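Local coordinates for protein C-X-C motif chemokine 13 (Homo sapiens, PDB 7JNY) that attracts B lymphocytes as a secreted CXC chemokine that binds the receptor CXCR5, at residues L10-C14 and C39-I45; E17-I22 and V56-W62. All blocks are in the same frame, centred on the assembly; numbering follows the deposited sequence.

Contact 1: L10-C14 and C39-I45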
loop_
_atom_site.group_PDB
_atom_site.type_symbol
_atom_site.label_atom_id
_atom_site.label_comp_id
_atom_site.label_asym_id
_atom_site.label_seq_id
_atom_site.Cartn_x
_atom_site.Cartn_y
_atom_site.Cartn_z
ATOM N N LEU A 10 -9.193 -2.290 -13.442
ATOM C CA LEU A 10 -8.223 -2.229 -14.519
ATOM C C LEU A 10 -7.259 -3.399 -14.400
ATOM O O LEU A 10 -7.278 -4.160 -13.431
ATOM C CB LEU A 10 -7.463 -0.898 -14.503
ATOM C CG LEU A 10 -8.349 0.349 -14.677
ATOM C CD1 LEU A 10 -7.531 1.629 -14.463
ATOM C CD2 LEU A 10 -9.048 0.383 -16.039
ATOM N N ARG A 11 -6.443 -3.548 -15.437
ATOM C CA ARG A 11 -5.396 -4.550 -15.488
ATOM C C ARG A 11 -4.336 -4.270 -14.416
ATOM O O ARG A 11 -4.205 -3.144 -13.915
ATOM C CB ARG A 11 -4.772 -4.544 -16.888
ATOM C CG ARG A 11 -5.773 -4.923 -18.013
ATOM C CD ARG A 11 -5.177 -4.815 -19.430
ATOM N NE ARG A 11 -6.097 -5.319 -20.451
ATOM C CZ ARG A 11 -6.315 -6.600 -20.714
ATOM N NH1 ARG A 11 -5.637 -7.557 -20.108
ATOM N NH2 ARG A 11 -7.243 -6.929 -21.607
ATOM N N CYS A 12 -3.605 -5.330 -14.051
ATOM C CA CYS A 12 -2.573 -5.227 -13.038
ATOM C C CYS A 12 -1.535 -4.169 -13.420
ATOM O O CYS A 12 -1.194 -4.011 -14.585
ATOM C CB CYS A 12 -1.867 -6.566 -12.829
ATOM S SG CYS A 12 -2.905 -7.923 -12.324
ATOM N N ARG A 13 -1.020 -3.442 -12.411
ATOM C CA ARG A 13 0.046 -2.479 -12.666
ATOM C C ARG A 13 1.432 -3.024 -12.355
ATOM O O ARG A 13 2.421 -2.487 -12.863
ATOM C CB ARG A 13 -0.147 -1.197 -11.829
ATOM C CG ARG A 13 -1.500 -0.526 -11.890
ATOM C CD ARG A 13 -1.434 0.842 -11.169
ATOM N NE ARG A 13 -2.729 1.515 -11.146
ATOM C CZ ARG A 13 -2.984 2.643 -10.493
ATOM N NH1 ARG A 13 -2.035 3.295 -9.824
ATOM N NH2 ARG A 13 -4.222 3.128 -10.502
ATOM N N CYS A 14 1.529 -4.046 -11.517
ATOM C CA CYS A 14 2.807 -4.550 -11.027
ATOM C C CYS A 14 3.197 -5.844 -11.724
ATOM O O CYS A 14 2.368 -6.719 -11.938
ATOM C CB CYS A 14 2.745 -4.781 -9.526
ATOM S SG CYS A 14 2.301 -3.312 -8.598
ATOM N N CYS A 39 -7.592 -7.440 -12.532
ATOM C CA CYS A 39 -6.322 -7.873 -11.968
ATOM C C CYS A 39 -6.662 -8.891 -10.888
ATOM O O CYS A 39 -7.396 -8.573 -9.932
ATOM C CB CYS A 39 -5.527 -6.696 -11.383
ATOM S SG CYS A 39 -3.959 -7.234 -10.723
ATOM N N PRO A 40 -6.158 -10.131 -10.980
ATOM C CA PRO A 40 -6.590 -11.179 -10.044
ATOM C C PRO A 40 -5.859 -11.173 -8.713
ATOM O O PRO A 40 -5.999 -12.132 -7.951
ATOM C CB PRO A 40 -6.256 -12.473 -10.818
ATOM C CG PRO A 40 -5.030 -12.086 -11.599
ATOM C CD PRO A 40 -5.257 -10.647 -12.022
ATOM N N ARG A 41 -5.083 -10.140 -8.423
ATOM C CA ARG A 41 -4.378 -10.020 -7.147
ATOM C C ARG A 41 -4.472 -8.586 -6.638
ATOM O O ARG A 41 -4.493 -7.627 -7.420
ATOM C CB ARG A 41 -2.920 -10.383 -7.263
ATOM C CG ARG A 41 -2.184 -9.560 -8.312
ATOM C CD ARG A 41 -0.749 -10.058 -8.478
ATOM N NE ARG A 41 -0.039 -9.410 -9.576
ATOM C CZ ARG A 41 -0.111 -9.790 -10.846
ATOM N NH1 ARG A 41 -0.892 -10.794 -11.225
ATOM N NH2 ARG A 41 0.616 -9.144 -11.764
ATOM N N LYS A 42 -4.517 -8.450 -5.318
ATOM C CA LYS A 42 -4.424 -7.134 -4.711
ATOM C C LYS A 42 -3.031 -6.571 -4.923
ATOM O O LYS A 42 -2.040 -7.286 -4.787
ATOM C CB LYS A 42 -4.716 -7.234 -3.219
ATOM C CG LYS A 42 -4.529 -5.958 -2.418
ATOM C CD LYS A 42 -5.127 -6.247 -1.059
ATOM C CE LYS A 42 -5.016 -5.069 -0.106
ATOM N NZ LYS A 42 -5.430 -5.558 1.246
ATOM N N GLU A 43 -2.950 -5.290 -5.278
ATOM C CA GLU A 43 -1.663 -4.638 -5.471
ATOM C C GLU A 43 -1.538 -3.514 -4.444
ATOM O O GLU A 43 -2.533 -2.922 -4.031
ATOM C CB GLU A 43 -1.505 -4.102 -6.885
ATOM C CG GLU A 43 -1.540 -5.232 -7.934
ATOM C CD GLU A 43 -1.135 -4.757 -9.323
ATOM O OE1 GLU A 43 -1.691 -3.738 -9.780
ATOM O OE2 GLU A 43 -0.294 -5.398 -9.933
ATOM N N ILE A 44 -0.314 -3.274 -3.988
ATOM C CA ILE A 44 -0.029 -2.208 -3.020
ATOM C C ILE A 44 1.210 -1.505 -3.537
ATOM O O ILE A 44 2.277 -2.124 -3.643
ATOM C CB ILE A 44 0.195 -2.720 -1.592
ATOM C CG1 ILE A 44 -1.033 -3.482 -1.065
ATOM C CG2 ILE A 44 0.548 -1.524 -0.679
ATOM C CD1 ILE A 44 -0.985 -3.859 0.430
ATOM N N ILE A 45 1.076 -0.234 -3.896
ATOM C CA ILE A 45 2.174 0.523 -4.486
ATOM C C ILE A 45 2.592 1.618 -3.506
ATOM O O ILE A 45 1.764 2.436 -3.088
ATOM C CB ILE A 45 1.780 1.116 -5.837
ATOM C CG1 ILE A 45 1.308 -0.031 -6.762
ATOM C CG2 ILE A 45 2.945 1.860 -6.426
ATOM C CD1 ILE A 45 0.739 0.439 -8.063
HETATM O O HOH W 1 -9.326 -5.425 -11.307
#

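Contact 2: E17-I22 and V56-W62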
loop_
_atom_site.group_PDB
_atom_site.type_symbol
_atom_site.label_atom_id
_atom_site.label_comp_id
_atom_site.label_asym_id
_atom_site.label_seq_id
_atom_site.Cartn_x
_atom_site.Cartn_y
_atom_site.Cartn_z
ATOM N N GLU A 17 6.662 -8.103 -7.028
ATOM C CA GLU A 17 6.341 -7.666 -5.674
ATOM C C GLU A 17 7.628 -7.710 -4.880
ATOM O O GLU A 17 8.434 -8.626 -5.048
ATOM C CB GLU A 17 5.273 -8.577 -4.998
ATOM C CG GLU A 17 3.869 -8.540 -5.617
ATOM C CD GLU A 17 2.926 -9.614 -5.034
ATOM O OE1 GLU A 17 3.337 -10.358 -4.116
ATOM O OE2 GLU A 17 1.773 -9.727 -5.515
ATOM N N SER A 18 7.823 -6.716 -4.027
ATOM C CA SER A 18 8.933 -6.647 -3.092
ATOM C C SER A 18 8.406 -6.897 -1.683
ATOM O O SER A 18 7.337 -6.410 -1.317
ATOM C CB SER A 18 9.605 -5.262 -3.132
ATOM O OG SER A 18 10.616 -5.151 -2.155
ATOM N N SER A 19 9.144 -7.646 -0.882
ATOM C CA SER A 19 8.782 -7.809 0.520
ATOM C C SER A 19 9.692 -6.999 1.442
ATOM O O SER A 19 9.528 -7.050 2.660
ATOM C CB SER A 19 8.778 -9.290 0.881
ATOM O OG SER A 19 10.012 -9.864 0.516
ATOM N N VAL A 20 10.588 -6.191 0.876
ATOM C CA VAL A 20 11.575 -5.464 1.655
ATOM C C VAL A 20 10.871 -4.385 2.471
ATOM O O VAL A 20 10.004 -3.660 1.962
ATOM C CB VAL A 20 12.645 -4.851 0.741
ATOM C CG1 VAL A 20 13.604 -3.984 1.561
ATOM C CG2 VAL A 20 13.388 -5.931 -0.060
ATOM N N PHE A 21 11.240 -4.289 3.747
ATOM C CA PHE A 21 10.671 -3.294 4.659
ATOM C C PHE A 21 10.906 -1.875 4.146
ATOM O O PHE A 21 12.002 -1.529 3.713
ATOM C CB PHE A 21 11.260 -3.492 6.064
ATOM C CG PHE A 21 10.784 -2.469 7.068
ATOM C CD1 PHE A 21 9.501 -2.507 7.572
ATOM C CD2 PHE A 21 11.650 -1.472 7.505
ATOM C CE1 PHE A 21 9.069 -1.547 8.464
ATOM C CE2 PHE A 21 11.220 -0.516 8.403
ATOM C CZ PHE A 21 9.929 -0.555 8.885
ATOM N N ILE A 22 9.857 -1.062 4.158
ATOM C CA ILE A 22 9.998 0.360 3.870
ATOM C C ILE A 22 9.601 1.162 5.110
ATOM O O ILE A 22 8.410 1.185 5.480
ATOM C CB ILE A 22 9.134 0.785 2.685
ATOM C CG1 ILE A 22 9.443 -0.046 1.424
ATOM C CG2 ILE A 22 9.401 2.238 2.323
ATOM C CD1 ILE A 22 8.561 0.348 0.251
ATOM N N VAL A 56 4.551 -3.730 -3.599
ATOM C CA VAL A 56 4.847 -4.424 -2.357
ATOM C C VAL A 56 3.943 -5.645 -2.216
ATOM O O VAL A 56 2.756 -5.611 -2.563
ATOM C CB VAL A 56 4.685 -3.491 -1.142
ATOM C CG1 VAL A 56 4.695 -4.307 0.129
ATOM C CG2 VAL A 56 5.793 -2.439 -1.116
ATOM N N ASP A 57 4.512 -6.724 -1.696
ATOM C CA ASP A 57 3.751 -7.941 -1.430
ATOM C C ASP A 57 2.683 -7.655 -0.391
ATOM O O ASP A 57 3.020 -7.343 0.761
ATOM C CB ASP A 57 4.673 -9.062 -0.932
ATOM C CG ASP A 57 3.936 -10.381 -0.737
ATOM O OD1 ASP A 57 2.692 -10.374 -0.590
ATOM O OD2 ASP A 57 4.600 -11.427 -0.702
ATOM N N PRO A 58 1.401 -7.750 -0.738
ATOM C CA PRO A 58 0.361 -7.453 0.258
ATOM C C PRO A 58 0.297 -8.444 1.415
ATOM O O PRO A 58 -0.410 -8.174 2.391
ATOM C CB PRO A 58 -0.944 -7.468 -0.560
ATOM C CG PRO A 58 -0.620 -8.140 -1.871
ATOM C CD PRO A 58 0.862 -8.169 -2.055
ATOM N N GLN A 59 0.996 -9.565 1.349
ATOM C CA GLN A 59 1.045 -10.527 2.451
ATOM C C GLN A 59 2.295 -10.363 3.312
ATOM O O GLN A 59 2.478 -11.113 4.271
ATOM C CB GLN A 59 0.927 -11.961 1.903
ATOM C CG GLN A 59 -0.349 -12.178 1.044
ATOM C CD GLN A 59 -0.416 -13.569 0.409
ATOM O OE1 GLN A 59 -0.035 -14.566 1.015
ATOM N NE2 GLN A 59 -0.939 -13.632 -0.819
ATOM N N ALA A 60 3.139 -9.378 3.015
ATOM C CA ALA A 60 4.318 -9.130 3.828
ATOM C C ALA A 60 3.869 -8.674 5.210
ATOM O O ALA A 60 2.920 -7.876 5.350
ATOM C CB ALA A 60 5.218 -8.082 3.179
ATOM N N GLU A 61 4.508 -9.236 6.245
ATOM C CA GLU A 61 4.060 -8.917 7.592
ATOM C C GLU A 61 4.098 -7.421 7.826
ATOM O O GLU A 61 3.164 -6.853 8.403
ATOM C CB GLU A 61 4.911 -9.635 8.642
ATOM C CG GLU A 61 4.294 -9.616 10.049
ATOM C CD GLU A 61 4.780 -10.761 10.947
ATOM O OE1 GLU A 61 5.590 -11.593 10.482
ATOM O OE2 GLU A 61 4.374 -10.805 12.132
ATOM N N TRP A 62 5.169 -6.763 7.374
ATOM C CA TRP A 62 5.363 -5.360 7.737
ATOM C C TRP A 62 4.294 -4.484 7.114
ATOM O O TRP A 62 3.879 -3.488 7.719
ATOM C CB TRP A 62 6.765 -4.901 7.343
ATOM C CG TRP A 62 6.989 -4.646 5.898
ATOM C CD1 TRP A 62 7.568 -5.493 4.996
ATOM C CD2 TRP A 62 6.645 -3.463 5.165
ATOM N NE1 TRP A 62 7.617 -4.908 3.756
ATOM C CE2 TRP A 62 7.051 -3.663 3.832
ATOM C CE3 TRP A 62 6.037 -2.258 5.503
ATOM C CZ2 TRP A 62 6.859 -2.702 2.848
ATOM C CZ3 TRP A 62 5.843 -1.307 4.526
ATOM C CH2 TRP A 62 6.254 -1.531 3.212
#

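Contact 1: L10-C14 and C39-I45
Cys-12 and Cys-39 lie with their CA atoms 4.7 Å apart, and from there the irregular backbone of 10-14 runs past the loop that leads into the strand beginning at Glu-43. The two cysteines are joined by a disulfide whose chi3 is 97°; with SG of Cys-39 anti to its backbone N (chi1 -179°), the sulfur is carried toward 10-14, where it bonds SG of Cys-12. Just before this bond a water accepts from the N of Cys-39 and donates to the O of Leu-10, bridging the two backbones.

The carboxylate of Glu-43, on an extended side chain, grips two successive amides. Its OE1 uses the syn lone pair to take the N-H of Arg-13 at 2.7 Å in a nearly straight bond. OE2 accepts from the N of Cys-14 at 2.8 Å, the donor lying 32° out of the carboxylate plane. Arg-41, in the preceding loop, adds a third bond: its NH2 donates to the O of Cys-14 at 3.0 Å, nearly along the C=O axis and in the guanidinium plane. SG of Cys-12 sits over one face of this group, 3.7 Å from CZ of Arg-41. Farther along the strand, CG1 of Ile-45 packs on SG of Cys-14 at 3.9 Å, a sulfur bonded onward to Cys-55.

The C-X-C motif is thus tied by one disulfide to Cys-39 and by the other to the neighbouring strand. Between them, the buried Glu-43 fixes the backbone, and the two amide donors would be expected to stabilise its negative charge.

Contact 2: E17-I22 and V56-W62
Val-56 meets Ser-18 in a single beta bridge, CA to CA 4.7 Å, where the O of Ser-18 lies 3.4 Å from the CA of Val-56 in a CA-H...O contact. One branch of Val-56, CG2, reaches CD1 of Ile-22, while CG1 lies against the Ser-18 carbonyl. The same Ser-18 O receives the backbone N of Asp-57 at 2.9 Å, the donor standing above the carbonyl plane. Beside the Asp-57 carboxylate comes that of Glu-17, its OE1 3.6 Å from OD1 of Asp-57, a like-charged approach that might raise the proton affinity of either group. CD of Pro-58 borders the same Glu-17 carboxylate. OD1 of Asp-57 also accepts from the N of Gln-59, an Asx turn inside the type I turn 57-60, and the methyl of Ala-60, at the N-cap position, faces CB of Ser-19.

Trp-62, in the first turn of the helix, packs against residues 19-22 and buries more area than any other residue of the contact. With CG held between its backbone N and carbonyl carbon (chi1 76°), the indole lies flat against the 21-22 backbone, its NE1 edge toward Ser-19. NE1 makes a weak hydrogen bond to the O of Ser-19 at the ring edge. Over one face sit CA of Phe-21, a CH-pi contact 3.7 Å from the five-membered ring centroid, and the N of Ile-22. The Phe-21 ring presents its edge to the indole face in an offset edge-to-face pair, planes at 78°, and CB of Ile-22 packs on CH2 of Trp-62 at 3.7 Å.

This joins the N-loop that follows the CXC cysteines to the end of strand 53-56 and the start of the C-terminal helix, as in the chemokine fold.

How the contacts relate
Both contacts hold parts of the long connection between strands 2-5 and 27-33 against later elements, and their segments alternate along the chain. Each is partly buried, with exposed residues at its margin. Contact 1, at the entry of strand 43-48, is polar and covalent, its Glu-43 carboxylate buried among backbone amides. Contact 2, at the end of strand 53-56 and the start of helix 61-72, relies on one bridge and on apolar and aromatic packing, with the exposed acidic Glu-17 at its rim. They meet where Ile-44 O and Val-56 N form a probable hydrogen bond between adjacent strands and where Ile-44 packs on Pro-58, while Arg-41 lies against Glu-17.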